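Local coordinates for SusD superfamily protein (Bacteroides fragilis NCTC 9343, PDB 3NQP) that probably binds glycans at the outer membrane as a SusD-family lipoprotein, helping to deliver them to a partner transporter, at residues 98-103 against 115-119; 244-248 against 262-266; 335-341 against 354-360. All coordinates share one frame; numbering follows the deposited sequence.

Interaction 1: 98-103 against 115-119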
loop_
_atom_site.group_PDB
_atom_site.type_symbol
_atom_site.label_atom_id
_atom_site.label_comp_id
_atom_site.label_asym_id
_atom_site.label_seq_id
_atom_site.Cartn_x
_atom_site.Cartn_y
_atom_site.Cartn_z
ATOM N N PHE A 98 -7.892 14.113 20.388
ATOM C CA PHE A 98 -8.756 13.054 20.886
ATOM C C PHE A 98 -8.160 12.389 22.126
ATOM O O PHE A 98 -8.876 12.117 23.100
ATOM C CB PHE A 98 -9.032 12.021 19.828
ATOM C CG PHE A 98 -10.065 10.994 20.235
ATOM C CD1 PHE A 98 -11.413 11.169 19.924
ATOM C CD2 PHE A 98 -9.693 9.834 20.887
ATOM C CE1 PHE A 98 -12.357 10.197 20.273
ATOM C CE2 PHE A 98 -10.646 8.877 21.257
ATOM C CZ PHE A 98 -11.987 9.088 20.963
ATOM N N ILE A 99 -6.862 12.113 22.086
ATOM C CA ILE A 99 -6.214 11.414 23.182
ATOM C C ILE A 99 -6.257 12.272 24.448
ATOM O O ILE A 99 -6.676 11.799 25.509
ATOM C CB ILE A 99 -4.763 11.032 22.854
ATOM C CG1 ILE A 99 -4.739 9.919 21.791
ATOM C CG2 ILE A 99 -4.041 10.606 24.091
ATOM C CD1 ILE A 99 -3.297 9.587 21.279
ATOM N N ALA A 100 -5.852 13.532 24.311
ATOM C CA ALA A 100 -5.933 14.515 25.413
ATOM C C ALA A 100 -7.359 14.583 26.007
ATOM O O ALA A 100 -7.538 14.520 27.212
ATOM C CB ALA A 100 -5.474 15.917 24.909
ATOM N N ARG A 101 -8.381 14.664 25.174
ATOM C CA ARG A 101 -9.748 14.796 25.718
ATOM C C ARG A 101 -10.361 13.548 26.322
ATOM O O ARG A 101 -11.191 13.636 27.234
ATOM C CB ARG A 101 -10.705 15.310 24.658
ATOM C CG ARG A 101 -10.456 16.768 24.279
ATOM C CD ARG A 101 -11.695 17.314 23.562
ATOM N NE ARG A 101 -11.389 18.304 22.535
ATOM C CZ ARG A 101 -12.280 19.134 21.990
ATOM N NH1 ARG A 101 -13.558 19.125 22.379
ATOM N NH2 ARG A 101 -11.888 20.002 21.057
ATOM N N VAL A 102 -10.000 12.394 25.792
ATOM C CA VAL A 102 -10.702 11.162 26.102
ATOM C C VAL A 102 -9.989 10.318 27.184
ATOM O O VAL A 102 -10.643 9.555 27.875
ATOM C CB VAL A 102 -10.967 10.351 24.806
ATOM C CG1 VAL A 102 -11.372 8.925 25.127
ATOM C CG2 VAL A 102 -12.006 11.044 23.965
ATOM N N THR A 103 -8.674 10.471 27.344
ATOM C CA THR A 103 -7.922 9.651 28.283
ATOM C C THR A 103 -8.584 9.595 29.669
ATOM O O THR A 103 -8.720 8.507 30.231
ATOM C CB THR A 103 -6.444 10.070 28.356
ATOM O OG1 THR A 103 -5.822 9.734 27.116
ATOM C CG2 THR A 103 -5.684 9.341 29.472
ATOM N N PHE A 115 -11.293 0.932 23.511
ATOM C CA PHE A 115 -11.336 0.580 22.080
ATOM C C PHE A 115 -10.953 1.758 21.210
ATOM O O PHE A 115 -10.139 1.629 20.297
ATOM C CB PHE A 115 -12.694 0.038 21.650
ATOM C CG PHE A 115 -12.638 -0.614 20.300
ATOM C CD1 PHE A 115 -12.186 -1.909 20.184
ATOM C CD2 PHE A 115 -12.948 0.088 19.158
ATOM C CE1 PHE A 115 -12.088 -2.500 18.951
ATOM C CE2 PHE A 115 -12.835 -0.520 17.912
ATOM C CZ PHE A 115 -12.420 -1.805 17.832
ATOM N N TYR A 116 -11.542 2.915 21.517
ATOM C CA TYR A 116 -11.259 4.150 20.822
ATOM C C TYR A 116 -9.806 4.564 21.000
ATOM O O TYR A 116 -9.154 4.956 20.035
ATOM C CB TYR A 116 -12.196 5.270 21.279
ATOM C CG TYR A 116 -13.634 5.187 20.775
ATOM C CD1 TYR A 116 -14.017 4.264 19.806
ATOM C CD2 TYR A 116 -14.601 6.059 21.267
ATOM C CE1 TYR A 116 -15.328 4.209 19.322
ATOM C CE2 TYR A 116 -15.926 6.036 20.770
ATOM C CZ TYR A 116 -16.277 5.100 19.812
ATOM O OH TYR A 116 -17.547 5.067 19.336
ATOM N N LEU A 117 -9.277 4.452 22.208
ATOM C CA LEU A 117 -7.875 4.855 22.415
ATOM C C LEU A 117 -6.934 3.864 21.669
ATOM O O LEU A 117 -5.967 4.273 21.044
ATOM C CB LEU A 117 -7.543 5.011 23.899
ATOM C CG LEU A 117 -8.185 6.255 24.523
ATOM C CD1 LEU A 117 -8.023 6.279 26.030
ATOM C CD2 LEU A 117 -7.656 7.545 23.841
ATOM N N GLY A 118 -7.265 2.578 21.654
ATOM C CA GLY A 118 -6.519 1.625 20.862
ATOM C C GLY A 118 -6.483 2.061 19.411
ATOM O O GLY A 118 -5.447 1.989 18.741
ATOM N N GLU A 119 -7.608 2.548 18.916
ATOM C CA GLU A 119 -7.691 2.905 17.495
ATOM C C GLU A 119 -6.795 4.124 17.256
ATOM O O GLU A 119 -6.025 4.146 16.290
ATOM C CB GLU A 119 -9.119 3.201 17.052
ATOM C CG GLU A 119 -10.010 1.975 16.994
ATOM C CD GLU A 119 -11.391 2.251 16.442
ATOM O OE1 GLU A 119 -12.021 3.188 16.919
ATOM O OE2 GLU A 119 -11.874 1.507 15.536
#

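Interaction 2: 244-248 against 262-266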
loop_
_atom_site.group_PDB
_atom_site.type_symbol
_atom_site.label_atom_id
_atom_site.label_comp_id
_atom_site.label_asym_id
_atom_site.label_seq_id
_atom_site.Cartn_x
_atom_site.Cartn_y
_atom_site.Cartn_z
ATOM N N ASN A 244 -9.905 -15.525 13.061
ATOM C CA ASN A 244 -10.798 -16.169 12.119
ATOM C C ASN A 244 -10.647 -15.711 10.694
ATOM O O ASN A 244 -11.598 -15.771 9.932
ATOM C CB ASN A 244 -12.268 -15.922 12.532
ATOM C CG ASN A 244 -12.600 -16.519 13.874
ATOM O OD1 ASN A 244 -13.050 -15.816 14.788
ATOM N ND2 ASN A 244 -12.329 -17.811 14.021
ATOM N N LEU A 245 -9.465 -15.230 10.333
ATOM C CA LEU A 245 -9.197 -14.786 8.984
ATOM C C LEU A 245 -8.975 -15.975 8.036
ATOM O O LEU A 245 -8.389 -17.011 8.430
ATOM C CB LEU A 245 -7.966 -13.851 8.969
ATOM C CG LEU A 245 -8.164 -12.514 9.670
ATOM C CD1 LEU A 245 -6.838 -11.901 10.205
ATOM C CD2 LEU A 245 -8.950 -11.514 8.732
ATOM N N LYS A 246 -9.385 -15.813 6.770
ATOM C CA LYS A 246 -9.161 -16.845 5.759
ATOM C C LYS A 246 -8.959 -16.232 4.401
ATOM O O LYS A 246 -9.639 -15.298 4.076
ATOM C CB LYS A 246 -10.397 -17.765 5.640
ATOM C CG LYS A 246 -10.879 -18.390 6.946
ATOM C CD LYS A 246 -11.950 -19.500 6.705
ATOM C CE LYS A 246 -13.286 -19.167 7.364
ATOM N NZ LYS A 246 -13.111 -18.909 8.826
HETATM N N MSE A 247 -8.097 -16.828 3.581
HETATM C CA MSE A 247 -7.924 -16.411 2.181
HETATM C C MSE A 247 -9.130 -16.899 1.379
HETATM O O MSE A 247 -9.582 -18.013 1.589
HETATM C CB MSE A 247 -6.647 -17.018 1.639
HETATM C CG MSE A 247 -6.070 -16.319 0.456
HETATM SE SE MSE A 247 -4.385 -16.921 -0.096
HETATM C CE MSE A 247 -4.617 -18.809 0.242
ATOM N N LEU A 248 -9.683 -16.048 0.517
ATOM C CA LEU A 248 -10.794 -16.437 -0.332
ATOM C C LEU A 248 -10.312 -17.347 -1.456
ATOM O O LEU A 248 -9.153 -17.268 -1.915
ATOM C CB LEU A 248 -11.534 -15.221 -0.906
ATOM C CG LEU A 248 -12.011 -14.115 0.030
ATOM C CD1 LEU A 248 -12.879 -13.116 -0.782
ATOM C CD2 LEU A 248 -12.747 -14.655 1.308
ATOM N N ASN A 262 -14.849 -8.935 3.686
ATOM C CA ASN A 262 -14.764 -10.409 3.680
ATOM C C ASN A 262 -13.638 -10.952 4.560
ATOM O O ASN A 262 -12.831 -10.206 5.130
ATOM C CB ASN A 262 -14.613 -10.887 2.258
ATOM C CG ASN A 262 -13.371 -10.342 1.606
ATOM O OD1 ASN A 262 -12.259 -10.751 1.975
ATOM N ND2 ASN A 262 -13.534 -9.406 0.625
ATOM N N ASP A 263 -13.587 -12.269 4.681
ATOM C CA ASP A 263 -12.720 -12.937 5.664
ATOM C C ASP A 263 -11.202 -12.812 5.382
ATOM O O ASP A 263 -10.401 -13.126 6.232
ATOM C CB ASP A 263 -13.114 -14.450 5.770
ATOM C CG ASP A 263 -14.429 -14.665 6.520
ATOM O OD1 ASP A 263 -14.990 -13.693 7.058
ATOM O OD2 ASP A 263 -14.881 -15.808 6.571
ATOM N N GLU A 264 -10.811 -12.391 4.188
ATOM C CA GLU A 264 -9.378 -12.193 3.874
ATOM C C GLU A 264 -8.910 -10.837 4.340
ATOM O O GLU A 264 -7.725 -10.601 4.502
ATOM C CB GLU A 264 -9.186 -12.300 2.363
ATOM C CG GLU A 264 -7.743 -12.259 1.915
ATOM C CD GLU A 264 -7.558 -12.724 0.469
ATOM O OE1 GLU A 264 -8.210 -13.730 0.041
ATOM O OE2 GLU A 264 -6.700 -12.146 -0.224
ATOM N N ILE A 265 -9.835 -9.900 4.503
ATOM C CA ILE A 265 -9.478 -8.529 4.809
ATOM C C ILE A 265 -9.307 -8.356 6.310
ATOM O O ILE A 265 -10.075 -8.905 7.085
ATOM C CB ILE A 265 -10.550 -7.543 4.268
ATOM C CG1 ILE A 265 -10.540 -7.524 2.706
ATOM C CG2 ILE A 265 -10.328 -6.096 4.788
ATOM C CD1 ILE A 265 -11.641 -6.636 2.122
ATOM N N ILE A 266 -8.277 -7.602 6.698
ATOM C CA ILE A 266 -8.026 -7.219 8.078
ATOM C C ILE A 266 -8.504 -5.766 8.299
ATOM O O ILE A 266 -9.332 -5.501 9.163
ATOM C CB ILE A 266 -6.523 -7.296 8.445
ATOM C CG1 ILE A 266 -6.051 -8.745 8.601
ATOM C CG2 ILE A 266 -6.294 -6.647 9.781
ATOM C CD1 ILE A 266 -5.267 -9.365 7.484
#

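Interaction 3: 335-341 against 354-360. With EDO (1,2-ethanediol), chain E.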
loop_
_atom_site.group_PDB
_atom_site.type_symbol
_atom_site.label_atom_id
_atom_site.label_comp_id
_atom_site.label_asym_id
_atom_site.label_seq_id
_atom_site.Cartn_x
_atom_site.Cartn_y
_atom_site.Cartn_z
ATOM N N GLU A 335 -6.160 -11.354 -15.545
ATOM C CA GLU A 335 -7.374 -10.718 -16.080
ATOM C C GLU A 335 -8.242 -10.126 -14.971
ATOM O O GLU A 335 -9.017 -9.224 -15.227
ATOM C CB GLU A 335 -8.164 -11.699 -16.982
ATOM C CG GLU A 335 -7.367 -12.147 -18.123
ATOM C CD GLU A 335 -6.973 -10.996 -19.045
ATOM O OE1 GLU A 335 -7.851 -10.140 -19.420
ATOM O OE2 GLU A 335 -5.771 -10.991 -19.405
ATOM N N ALA A 336 -8.071 -10.552 -13.717
ATOM C CA ALA A 336 -8.758 -9.861 -12.613
ATOM C C ALA A 336 -8.184 -8.443 -12.438
ATOM O O ALA A 336 -8.907 -7.512 -12.089
ATOM C CB ALA A 336 -8.628 -10.642 -11.325
ATOM N N THR A 337 -6.884 -8.282 -12.671
ATOM C CA THR A 337 -6.252 -7.023 -12.410
ATOM C C THR A 337 -6.352 -6.112 -13.628
ATOM O O THR A 337 -6.564 -4.900 -13.474
ATOM C CB THR A 337 -4.739 -7.213 -11.977
ATOM O OG1 THR A 337 -4.650 -8.100 -10.824
ATOM C CG2 THR A 337 -4.088 -5.837 -11.694
ATOM N N PHE A 338 -6.172 -6.691 -14.821
ATOM C CA PHE A 338 -6.011 -5.956 -16.023
ATOM C C PHE A 338 -6.960 -6.396 -17.150
ATOM O O PHE A 338 -7.371 -7.552 -17.225
ATOM C CB PHE A 338 -4.623 -6.191 -16.580
ATOM C CG PHE A 338 -3.509 -5.565 -15.807
ATOM C CD1 PHE A 338 -3.300 -4.202 -15.827
ATOM C CD2 PHE A 338 -2.586 -6.365 -15.170
ATOM C CE1 PHE A 338 -2.203 -3.647 -15.168
ATOM C CE2 PHE A 338 -1.496 -5.781 -14.471
ATOM C CZ PHE A 338 -1.316 -4.449 -14.523
ATOM N N ILE A 339 -7.274 -5.448 -18.036
ATOM C CA ILE A 339 -7.736 -5.758 -19.385
ATOM C C ILE A 339 -6.697 -5.186 -20.335
ATOM O O ILE A 339 -6.138 -4.119 -20.094
ATOM C CB ILE A 339 -9.166 -5.192 -19.731
ATOM C CG1 ILE A 339 -9.665 -5.773 -21.077
ATOM C CG2 ILE A 339 -9.190 -3.631 -19.682
ATOM C CD1 ILE A 339 -11.195 -5.435 -21.437
ATOM N N ALA A 340 -6.416 -5.907 -21.423
ATOM C CA ALA A 340 -5.407 -5.457 -22.386
ATOM C C ALA A 340 -6.087 -4.845 -23.621
ATOM O O ALA A 340 -7.168 -5.284 -24.050
ATOM C CB ALA A 340 -4.524 -6.647 -22.788
ATOM N N SER A 341 -5.439 -3.847 -24.210
ATOM C CA SER A 341 -5.873 -3.308 -25.495
ATOM C C SER A 341 -4.763 -3.579 -26.500
ATOM O O SER A 341 -3.568 -3.519 -26.168
ATOM C CB SER A 341 -6.218 -1.809 -25.398
ATOM O OG SER A 341 -5.123 -0.996 -24.975
ATOM N N TYR A 354 -0.818 -3.390 -26.781
ATOM C CA TYR A 354 -0.565 -1.944 -26.814
ATOM C C TYR A 354 -0.607 -1.287 -25.423
ATOM O O TYR A 354 0.384 -0.748 -24.940
ATOM C CB TYR A 354 -1.575 -1.296 -27.766
ATOM C CG TYR A 354 -1.304 0.145 -28.145
ATOM C CD1 TYR A 354 -1.681 1.189 -27.322
ATOM C CD2 TYR A 354 -0.629 0.463 -29.316
ATOM C CE1 TYR A 354 -1.425 2.511 -27.675
ATOM C CE2 TYR A 354 -0.389 1.755 -29.662
ATOM C CZ TYR A 354 -0.790 2.791 -28.863
ATOM O OH TYR A 354 -0.527 4.123 -29.242
ATOM N N GLY A 355 -1.762 -1.344 -24.765
ATOM C CA GLY A 355 -1.901 -0.797 -23.425
ATOM C C GLY A 355 -2.557 -1.790 -22.478
ATOM O O GLY A 355 -3.007 -2.857 -22.874
ATOM N N THR A 356 -2.537 -1.441 -21.206
ATOM C CA THR A 356 -3.180 -2.214 -20.195
ATOM C C THR A 356 -3.905 -1.225 -19.305
ATOM O O THR A 356 -3.478 -0.087 -19.180
ATOM C CB THR A 356 -2.149 -3.059 -19.388
ATOM O OG1 THR A 356 -1.241 -2.174 -18.728
ATOM C CG2 THR A 356 -1.385 -4.042 -20.308
ATOM N N HIS A 357 -4.971 -1.700 -18.647
ATOM C CA HIS A 357 -5.957 -0.872 -17.986
ATOM C C HIS A 357 -6.494 -1.629 -16.753
ATOM O O HIS A 357 -6.804 -2.816 -16.828
ATOM C CB HIS A 357 -7.084 -0.559 -19.000
ATOM C CG HIS A 357 -6.585 -0.170 -20.357
ATOM N ND1 HIS A 357 -6.350 1.140 -20.712
ATOM C CD2 HIS A 357 -6.282 -0.918 -21.455
ATOM C CE1 HIS A 357 -5.895 1.181 -21.959
ATOM N NE2 HIS A 357 -5.871 -0.053 -22.440
ATOM N N VAL A 358 -6.507 -0.973 -15.590
ATOM C CA VAL A 358 -6.674 -1.699 -14.349
ATOM C C VAL A 358 -8.135 -1.763 -13.962
ATOM O O VAL A 358 -8.783 -0.717 -13.718
ATOM C CB VAL A 358 -5.816 -1.064 -13.186
ATOM C CG1 VAL A 358 -6.059 -1.824 -11.874
ATOM C CG2 VAL A 358 -4.304 -1.101 -13.570
ATOM N N ARG A 359 -8.656 -2.997 -13.898
ATOM C CA ARG A 359 -10.023 -3.248 -13.492
ATOM C C ARG A 359 -10.120 -4.015 -12.156
ATOM O O ARG A 359 -11.175 -4.565 -11.825
ATOM C CB ARG A 359 -10.744 -4.027 -14.597
ATOM C CG ARG A 359 -10.099 -5.346 -14.929
ATOM C CD ARG A 359 -11.058 -6.211 -15.767
ATOM N NE ARG A 359 -10.302 -7.163 -16.561
ATOM C CZ ARG A 359 -10.768 -7.718 -17.678
ATOM N NH1 ARG A 359 -11.989 -7.400 -18.073
ATOM N NH2 ARG A 359 -10.015 -8.567 -18.391
ATOM N N LYS A 360 -9.025 -4.012 -11.392
ATOM C CA LYS A 360 -8.907 -4.761 -10.143
ATOM C C LYS A 360 -9.942 -4.381 -9.114
ATOM O O LYS A 360 -10.445 -5.256 -8.409
ATOM C CB LYS A 360 -7.523 -4.525 -9.524
ATOM C CG LYS A 360 -7.185 -5.471 -8.345
ATOM C CD LYS A 360 -5.705 -5.374 -7.955
ATOM C CE LYS A 360 -5.407 -6.169 -6.686
ATOM N NZ LYS A 360 -3.952 -6.292 -6.457
HETATM C C1 EDO E . 3.392 -0.051 -28.771
HETATM O O1 EDO E . 3.035 -1.425 -28.634
HETATM C C2 EDO E . 2.528 0.882 -27.914
HETATM O O2 EDO E . 2.819 0.783 -26.509
HETATM O O HOH W 1 -2.937 -7.798 -8.595
#

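Interaction 1: 98-103 against 115-119
Tyr116 meets Phe98 with the root of its side chain. Its CB lies 3.8 Å from Phe98 CZ, and its ring atom CD2 is also near that carbon. The two side chains cross at a slant. Phe98 reaches across because its CG is anti to the backbone N (chi1 -173°), which sends the ring toward helix 110-135. One face of the Phe98 ring is covered from its own helix by Val102 CG2, 3.6 Å above the plane and over the centre. This packing should limit how far the ring can move. The phenol oxygen of Tyr116 points elsewhere and is hydrogen-bonded to Thr25.

Leu117 buries more surface here than any other residue of the two segments. Its two methyls divide the work. CD2 sits at the edge of the Phe98 ring, 4.2 Å from CE2, and also touches Val102 CG1 and Ile99 CG1. CD1 lies 4.1 Å from Thr103 CA. Thr103 OG1 bonds back to Ile99 O at 2.8 Å. The same oxygen takes the backbone N of Thr103 from the other face of its carbonyl plane. No hydrogen bond joins the two segments, and the contact is mainly apolar.

Helix segments 98-102 and 115-119 run roughly antiparallel, at 158°, the two helices forming a helical hairpin. The axes of these segments approach to 10.6 Å, with the side chains meeting between them. Such pairing is consistent with the TPR-like helical part of SusD proteins. Helix 21-37 packs on Phe98 and Tyr116 through Ile28, while helix 163-181 meets Leu117 through Tyr180.

Interaction 2: 244-248 against 262-266
A type I beta turn from Asn262 to Ile265, with an Asx turn at its start, packs against the loop segment 244-248, extended from Leu245 on. Leu245 and Lys246 meet the turn at its backbone. Lys246 N gives a fairly straight hydrogen bond to Asp263 O, 2.9 Å long, from well above the carbonyl plane. Leu245 CD2 lies 3.3 Å from the same oxygen and also touches Ile265 O. Its other methyl, CD1, packs on Ile266 CG1 at 3.6 Å, the two side chains crossing at about a right angle.

Glu264 makes the second polar link. Its CG is anti to the backbone N (chi1 -174°) and the chain stays extended, which carries the carboxylate alongside Met247, a selenomethionine. OE1 accepts from Leu248 N at 2.8 Å, met nearly end-on along the C-O bond. The carboxylate is also held by two salt bridges, OE1 to Arg412 and OE2 to Arg381. Such neighbours would probably keep it ionised.

Leu248 lies across Asn262, with CD1 3.7 Å from OD1. That oxygen accepts Glu264 N in its carbonyl plane, on a lone pair, at 3.1 Å. The amide nitrogen of Asn262 bonds to the backbone oxygens of Val254 and Asn259. Nearer the surface, Lys246 and Asp263 run side by side, but NZ and OD2 are 4.2 Å apart, too far for a salt bridge.

The turn leads into strand 265-269, which pairs with strand 377-381. Helix 228-241 packs on Leu245 and Ile266 through Val239. Helix 251-255 touches Leu248 and Glu264, and helix 382-396 lies against Leu245, Met247 and Glu264.

Interaction 3: 335-341 against 354-360
Arg359 has the most surface buried, and it folds back over the end of helix 333-337. Its CG lies between the backbone N and the carbonyl carbon (chi1 59°), and the chain then runs extended to NE. This brings the guanidinium over Ile339, whose CB sits 3.6 Å above the centre of one face. NE makes weak hydrogen bonds to Glu335 O and Phe338 O, and NH2 makes a weak one to Phe338 O. NH2 also forms a salt bridge with Glu335 OE1, 2.9 Å long, though its hydrogen bond is poorly angled and weak. The carboxylate and guanidinium planes stand nearly perpendicular, at 84°. The other carboxylate oxygen of Glu335 bonds to Tyr324. The backbone of Arg359 helps too, its N reaching Thr337 O at 2.9 Å.

Ser341 works at the far end. Its OG lies in the plane of the His357 ring, at the edge, and bonds to NE2 at 2.8 Å. His357 ND1 is held by Thr284 O, so both ring nitrogens have partners, which should hold the ring's rotation. Ser341 O takes two donors, Tyr354 N at 2.8 Å and Gly355 N at 3.2 Å.

Ile339 pairs with His357. Its N bonds to His357 O at 2.9 Å, while the return bond is weak. Its CG2 packs on His357 CB. On the other face, Phe338 CE1 touches Val358 CG2 at 3.7 Å. C2 of a 1,2-ethanediol, probably from the crystallisation liquor, lies over one face of the Tyr354 ring, toward its rim, and its O2 bonds to Tyr354 O.

Strands 338-344 and 351-358 thus form a two-stranded antiparallel beta hairpin, entered directly from a helix. Tyr354 and Gly355, both opposite Ser341, make a classic beta bulge.

How the interactions relate
The three contacts follow one another along the chain without touching. Interaction 1 is a buried helix-to-helix contact, held mainly by apolar side chains, with no hydrogen bond between the segments. Interaction 2 is only partly buried and joins a loop to a turn, with two hydrogen bonds, one to a carboxylate that two arginines also hold, beside leucine packing. Interaction 3 is buried again, but there backbone pairing of two strands leads, helped by an arginine and a histidine. Interactions 1 and 3 lie on opposite sides of the chain's centre, about 43 Å apart between centres. Helix 251-255 is a shared neighbour: it packs on interaction 2 through Val254 and on interaction 3 through Phe251 and Phe255.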